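Local atomic coordinates of heroin esterase (Rhodococcus sp., PDB entry 1LZL), a protein that probably hydrolyses acetyl esters such as those of heroin, as an esterase of the alpha/beta hydrolase fold. Residues F23-D34 and G88-S97. Sequence-based numbering, arbitrary orientation.
Sequences FADLPNARATYD and GGFAIGTAES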
ATOM      1  N   PHE A  23      -9.126  14.416   7.181  1.00 19.19           N
ATOM      2  CA  PHE A  23      -9.922  14.103   6.018  1.00 15.77           C
ATOM      3  C   PHE A  23     -11.154  14.944   5.887  1.00 18.01           C
ATOM      4  O   PHE A  23     -11.800  14.978   4.853  1.00 22.82           O
ATOM      5  CB  PHE A  23     -10.337  12.582   6.061  1.00 17.56           C
ATOM      6  CG  PHE A  23      -9.310  11.837   5.223  1.00 15.99           C
ATOM      7  CD1 PHE A  23      -7.974  12.206   5.289  1.00 16.97           C
ATOM      8  CD2 PHE A  23      -9.660  10.796   4.357  1.00 15.87           C
ATOM      9  CE1 PHE A  23      -7.011  11.587   4.532  1.00 19.67           C
ATOM     10  CE2 PHE A  23      -8.687  10.182   3.577  1.00 12.95           C
ATOM     11  CZ  PHE A  23      -7.383  10.579   3.651  1.00 16.12           C
ATOM     12  N   ALA A  24     -11.552  15.643   6.940  1.00 21.01           N
ATOM     13  CA  ALA A  24     -12.824  16.362   6.834  1.00 25.85           C
ATOM     14  C   ALA A  24     -12.688  17.519   5.855  1.00 26.52           C
ATOM     15  O   ALA A  24     -13.651  17.942   5.207  1.00 35.76           O
ATOM     16  CB  ALA A  24     -13.262  16.778   8.227  1.00 27.84           C
ATOM     17  N   ASP A  25     -11.477  18.041   5.732  1.00 28.33           N
ATOM     18  CA  ASP A  25     -11.198  19.159   4.829  1.00 29.16           C
ATOM     19  C   ASP A  25     -10.209  18.575   3.819  1.00 33.54           C
ATOM     20  O   ASP A  25      -8.994  18.660   3.997  1.00 26.08           O
ATOM     21  CB  ASP A  25     -10.588  20.395   5.467  1.00 29.50           C
ATOM     22  CG  ASP A  25     -10.307  21.501   4.476  1.00 29.23           C
ATOM     23  OD1 ASP A  25     -10.656  21.379   3.302  1.00 41.67           O
ATOM     24  OD2 ASP A  25      -9.768  22.567   4.892  1.00 46.50           O
ATOM     25  N   LEU A  26     -10.782  17.972   2.789  1.00 25.48           N
ATOM     26  CA  LEU A  26      -9.908  17.279   1.842  1.00 24.46           C
ATOM     27  C   LEU A  26      -8.948  18.197   1.116  1.00 26.83           C
ATOM     28  O   LEU A  26      -7.786  17.793   0.995  1.00 26.07           O
ATOM     29  CB  LEU A  26     -10.795  16.520   0.861  1.00 28.17           C
ATOM     30  CG  LEU A  26     -10.171  15.310   0.225  1.00 22.91           C
ATOM     31  CD1 LEU A  26      -9.422  14.429   1.227  1.00 19.23           C
ATOM     32  CD2 LEU A  26     -11.257  14.522  -0.509  1.00 21.86           C
ATOM     33  N   PRO A  27      -9.304  19.383   0.642  1.00 27.94           N
ATOM     34  CA  PRO A  27      -8.282  20.191  -0.048  1.00 29.67           C
ATOM     35  C   PRO A  27      -7.072  20.490   0.828  1.00 30.24           C
ATOM     36  O   PRO A  27      -5.894  20.492   0.471  1.00 29.93           O
ATOM     37  CB  PRO A  27      -9.015  21.499  -0.328  1.00 34.22           C
ATOM     38  CG  PRO A  27     -10.462  21.159  -0.335  1.00 33.46           C
ATOM     39  CD  PRO A  27     -10.622  20.061   0.670  1.00 30.47           C
ATOM     40  N   ASN A  28      -7.387  20.777   2.100  1.00 36.26           N
ATOM     41  CA  ASN A  28      -6.265  21.092   2.987  1.00 36.50           C
ATOM     42  C   ASN A  28      -5.456  19.848   3.346  1.00 40.57           C
ATOM     43  O   ASN A  28      -4.233  19.913   3.442  1.00 38.68           O
ATOM     44  CB  ASN A  28      -6.779  21.791   4.244  1.00 33.58           C
ATOM     45  CG  ASN A  28      -5.566  22.285   5.022  1.00 46.35           C
ATOM     46  OD1 ASN A  28      -4.893  23.242   4.617  1.00 53.51           O
ATOM     47  ND2 ASN A  28      -5.344  21.571   6.119  1.00 60.33           N
ATOM     48  N   ALA A  29      -6.139  18.722   3.529  1.00 36.16           N
ATOM     49  CA  ALA A  29      -5.480  17.438   3.751  1.00 32.68           C
ATOM     50  C   ALA A  29      -4.507  17.114   2.614  1.00 33.58           C
ATOM     51  O   ALA A  29      -3.376  16.698   2.843  1.00 26.80           O
ATOM     52  CB  ALA A  29      -6.488  16.313   3.883  1.00 34.39           C
ATOM     53  N   ARG A  30      -5.015  17.298   1.400  1.00 27.15           N
ATOM     54  CA  ARG A  30      -4.189  17.079   0.217  1.00 28.79           C
ATOM     55  C   ARG A  30      -2.986  18.015   0.269  1.00 29.41           C
ATOM     56  O   ARG A  30      -1.873  17.657  -0.124  1.00 35.43           O
ATOM     57  CB  ARG A  30      -5.042  17.267  -1.048  1.00 25.81           C
ATOM     58  CG  ARG A  30      -5.884  16.030  -1.381  1.00 19.57           C
ATOM     59  CD  ARG A  30      -6.919  16.240  -2.482  1.00 17.50           C
ATOM     60  NE  ARG A  30      -7.630  14.990  -2.728  1.00 14.17           N
ATOM     61  CZ  ARG A  30      -8.604  14.830  -3.595  1.00 14.47           C
ATOM     62  NH1 ARG A  30      -9.065  15.852  -4.319  1.00 18.03           N
ATOM     63  NH2 ARG A  30      -9.141  13.623  -3.711  1.00 13.22           N
ATOM     64  N   ALA A  31      -3.138  19.248   0.740  1.00 25.13           N
ATOM     65  CA  ALA A  31      -2.019  20.212   0.663  1.00 30.01           C
ATOM     66  C   ALA A  31      -1.000  19.922   1.736  1.00 32.58           C
ATOM     67  O   ALA A  31       0.206  19.817   1.489  1.00 31.95           O
ATOM     68  CB  ALA A  31      -2.605  21.599   0.757  1.00 38.39           C
ATOM     69  N   THR A  32      -1.448  19.748   2.985  1.00 33.95           N
ATOM     70  CA  THR A  32      -0.405  19.439   3.991  1.00 33.62           C
ATOM     71  C   THR A  32       0.226  18.080   3.681  1.00 31.92           C
ATOM     72  O   THR A  32       1.428  17.854   3.903  1.00 30.91           O
ATOM     73  CB  THR A  32      -0.907  19.580   5.436  1.00 32.71           C
ATOM     74  OG1 THR A  32      -0.869  18.339   6.181  1.00 36.79           O
ATOM     75  CG2 THR A  32      -2.360  20.032   5.505  1.00 24.78           C
ATOM     76  N   TYR A  33      -0.491  17.091   3.108  1.00 36.51           N
ATOM     77  CA  TYR A  33       0.235  15.835   2.840  1.00 33.91           C
ATOM     78  C   TYR A  33       1.268  15.997   1.745  1.00 34.78           C
ATOM     79  O   TYR A  33       2.417  15.566   1.781  1.00 37.40           O
ATOM     80  CB  TYR A  33      -0.721  14.713   2.428  1.00 32.25           C
ATOM     81  CG  TYR A  33      -0.082  13.341   2.279  1.00 33.82           C
ATOM     82  CD1 TYR A  33       0.418  12.688   3.413  1.00 38.47           C
ATOM     83  CD2 TYR A  33      -0.003  12.738   1.030  1.00 33.63           C
ATOM     84  CE1 TYR A  33       0.996  11.436   3.273  1.00 42.14           C
ATOM     85  CE2 TYR A  33       0.573  11.490   0.892  1.00 38.74           C
ATOM     86  CZ  TYR A  33       1.062  10.860   2.017  1.00 42.59           C
ATOM     87  OH  TYR A  33       1.640   9.621   1.888  1.00 54.63           O
ATOM     88  N   ASP A  34       0.794  16.670   0.693  1.00 33.96           N
ATOM     89  CA  ASP A  34       1.605  16.877  -0.493  1.00 33.18           C
ATOM     90  C   ASP A  34       2.844  17.668  -0.135  1.00 41.81           C
ATOM     91  O   ASP A  34       3.874  17.612  -0.810  1.00 45.62           O
ATOM     92  CB  ASP A  34       0.747  17.568  -1.551  1.00 32.10           C
ATOM     93  CG  ASP A  34      -0.193  16.623  -2.306  1.00 34.25           C
ATOM     94  OD1 ASP A  34      -0.400  15.435  -1.968  1.00 27.43           O
ATOM     95  OD2 ASP A  34      -0.780  17.100  -3.322  1.00 40.08           O
ATOM     96  N   GLY A  88      -2.639   6.871   1.468  1.00 10.72           N
ATOM     97  CA  GLY A  88      -3.329   8.178   1.480  1.00  9.98           C
ATOM     98  C   GLY A  88      -4.819   8.018   1.656  1.00 10.24           C
ATOM     99  O   GLY A  88      -5.643   8.886   1.279  1.00 11.75           O
ATOM    100  N   GLY A  89      -5.274   6.939   2.293  1.00 10.21           N
ATOM    101  CA  GLY A  89      -6.667   6.808   2.625  1.00 11.13           C
ATOM    102  C   GLY A  89      -7.631   6.796   1.454  1.00  9.72           C
ATOM    103  O   GLY A  89      -8.828   7.046   1.647  1.00 10.78           O
ATOM    104  N   PHE A  90      -7.161   6.440   0.266  1.00  9.59           N
ATOM    105  CA  PHE A  90      -7.948   6.367  -0.990  1.00  9.88           C
ATOM    106  C   PHE A  90      -8.184   7.759  -1.564  1.00  8.97           C
ATOM    107  O   PHE A  90      -8.624   7.849  -2.735  1.00 10.71           O
ATOM    108  CB  PHE A  90      -9.295   5.642  -0.864  1.00 10.79           C
ATOM    109  CG  PHE A  90      -9.204   4.226  -0.320  1.00  9.85           C
ATOM    110  CD1 PHE A  90      -8.574   3.210  -1.028  1.00 11.14           C
ATOM    111  CD2 PHE A  90      -9.738   3.885   0.910  1.00 10.60           C
ATOM    112  CE1 PHE A  90      -8.494   1.918  -0.508  1.00 10.83           C
ATOM    113  CE2 PHE A  90      -9.689   2.600   1.437  1.00 10.25           C
ATOM    114  CZ  PHE A  90      -9.049   1.592   0.722  1.00 11.41           C
ATOM    115  N   ALA A  91      -7.925   8.832  -0.827  1.00 10.44           N
ATOM    116  CA  ALA A  91      -8.339  10.175  -1.286  1.00 10.32           C
ATOM    117  C   ALA A  91      -7.221  11.167  -1.414  1.00 11.06           C
ATOM    118  O   ALA A  91      -7.458  12.285  -1.947  1.00 12.34           O
ATOM    119  CB  ALA A  91      -9.444  10.703  -0.343  1.00 12.91           C
ATOM    120  N   ILE A  92      -6.024  10.827  -0.905  1.00 11.04           N
ATOM    121  CA  ILE A  92      -4.894  11.761  -1.029  1.00 11.79           C
ATOM    122  C   ILE A  92      -3.640  11.028  -1.506  1.00 11.26           C
ATOM    123  O   ILE A  92      -3.662   9.767  -1.511  1.00 12.34           O
ATOM    124  CB  ILE A  92      -4.566  12.508   0.303  1.00 13.10           C
ATOM    125  CG1 ILE A  92      -3.866  11.684   1.364  1.00 15.60           C
ATOM    126  CG2 ILE A  92      -5.851  13.148   0.824  1.00 17.25           C
ATOM    127  CD1 ILE A  92      -3.718  12.458   2.684  1.00 19.18           C
ATOM    128  N   GLY A  93      -2.612  11.755  -1.906  1.00 14.03           N
ATOM    129  CA  GLY A  93      -1.337  11.130  -2.284  1.00 13.79           C
ATOM    130  C   GLY A  93      -1.200  11.001  -3.782  1.00 13.79           C
ATOM    131  O   GLY A  93      -2.163  11.025  -4.565  1.00 14.54           O
ATOM    132  N   THR A  94       0.034  10.850  -4.209  1.00 14.87           N
ATOM    133  CA  THR A  94       0.476  10.687  -5.559  1.00 13.74           C
ATOM    134  C   THR A  94       1.471   9.542  -5.650  1.00 11.19           C
ATOM    135  O   THR A  94       2.143   9.175  -4.669  1.00 12.59           O
ATOM    136  CB  THR A  94       1.159  11.968  -6.094  1.00 16.67           C
ATOM    137  OG1 THR A  94       2.387  12.174  -5.371  1.00 19.89           O
ATOM    138  CG2 THR A  94       0.286  13.176  -5.835  1.00 15.91           C
ATOM    139  N   ALA A  95       1.577   8.965  -6.826  1.00 10.71           N
ATOM    140  CA  ALA A  95       2.620   7.962  -6.996  1.00 10.78           C
ATOM    141  C   ALA A  95       3.983   8.533  -6.661  1.00 12.44           C
ATOM    142  O   ALA A  95       4.759   7.793  -6.041  1.00 11.85           O
ATOM    143  CB  ALA A  95       2.628   7.387  -8.413  1.00 11.59           C
ATOM    144  N   GLU A  96       4.273   9.785  -7.023  1.00 12.32           N
ATOM    145  CA  GLU A  96       5.661  10.234  -6.757  1.00 12.53           C
ATOM    146  C   GLU A  96       5.990  10.224  -5.273  1.00 12.09           C
ATOM    147  O   GLU A  96       7.150  10.148  -4.849  1.00 12.48           O
ATOM    148  CB  GLU A  96       5.815  11.645  -7.345  1.00 19.70           C
ATOM    149  CG  GLU A  96       7.192  12.235  -7.270  1.00 29.88           C
ATOM    150  CD  GLU A  96       7.154  13.750  -7.428  1.00 33.29           C
ATOM    151  OE1 GLU A  96       6.069  14.344  -7.661  1.00 31.93           O
ATOM    152  OE2 GLU A  96       8.266  14.329  -7.320  1.00 34.93           O
ATOM    153  N   SER A  97       4.996  10.324  -4.412  1.00 12.19           N
ATOM    154  CA  SER A  97       5.247  10.328  -2.970  1.00 13.84           C
ATOM    155  C   SER A  97       5.917   9.021  -2.548  1.00 13.70           C
ATOM    156  O   SER A  97       6.570   9.047  -1.490  1.00 15.26           O
ATOM    157  CB  SER A  97       3.969  10.595  -2.162  1.00 16.54           C
ATOM    158  OG  SER A  97       3.097   9.472  -2.224  1.00 15.82           O
TER
HETATM  159  O   HOH W   1       2.480   8.033  -0.048  1.00 36.94           O
HETATM  160  O   HOH W   2      -2.717  14.444  -2.509  1.00 27.39           O
HETATM  161  O   HOH W   3       1.448  13.451  -2.446  1.00 36.96           O
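The F23 ring turns part of its rim to the backbone of G88 and G89, whose carbonyl oxygens lie near its plane; F23 CZ stands 3.4 Å from G88 O. The R30 guanidinium has L26 CD2 above one face, offset toward the rim, and A91 O at its edge. Y33 sets a ring edge against G93, and Y33 CE2 lies 3.7 Å from G93 CA. In the guanidinium plane, R30 grips A91 O side-on: NE and NH2 each donate to it at 2.8 Å, and both bonds are bent (147° and 146°). The chain is extended from CG to NE (chi3 179°), which carries the guanidinium from the helix to the loop, while R30 CG packs 3.6 Å from I92 CG2. I92 is the apolar centre: CD1 touches Y33 CB and F23 CE1, and CG2 also meets L26 CD1. Further along, water bridges D34 OD1 (2.6 Å) to G93 N (2.8 Å), and another joins Y33 OH to S97 OG. Replacing R30 with a leucine would probably strip A91 O of both donors and deprive E123 of a salt-bridge partner at NH1. The contact thus ties helix 26-41 to the loop between strand 79-85 and helix 99-109. G88 and G89, at the start of 88-97, are consistent with the HGGG segment that forms the oxyanion hole in hormone-sensitive-lipase-like esterases, and G89 lies near the presumed Ser-His-Asp triad. Chemically, two in-plane donors from one arginine converge on A91 O, and the salt bridge to E123 probably helps hold the guanidinium plane, and with it this carbonyl, in place.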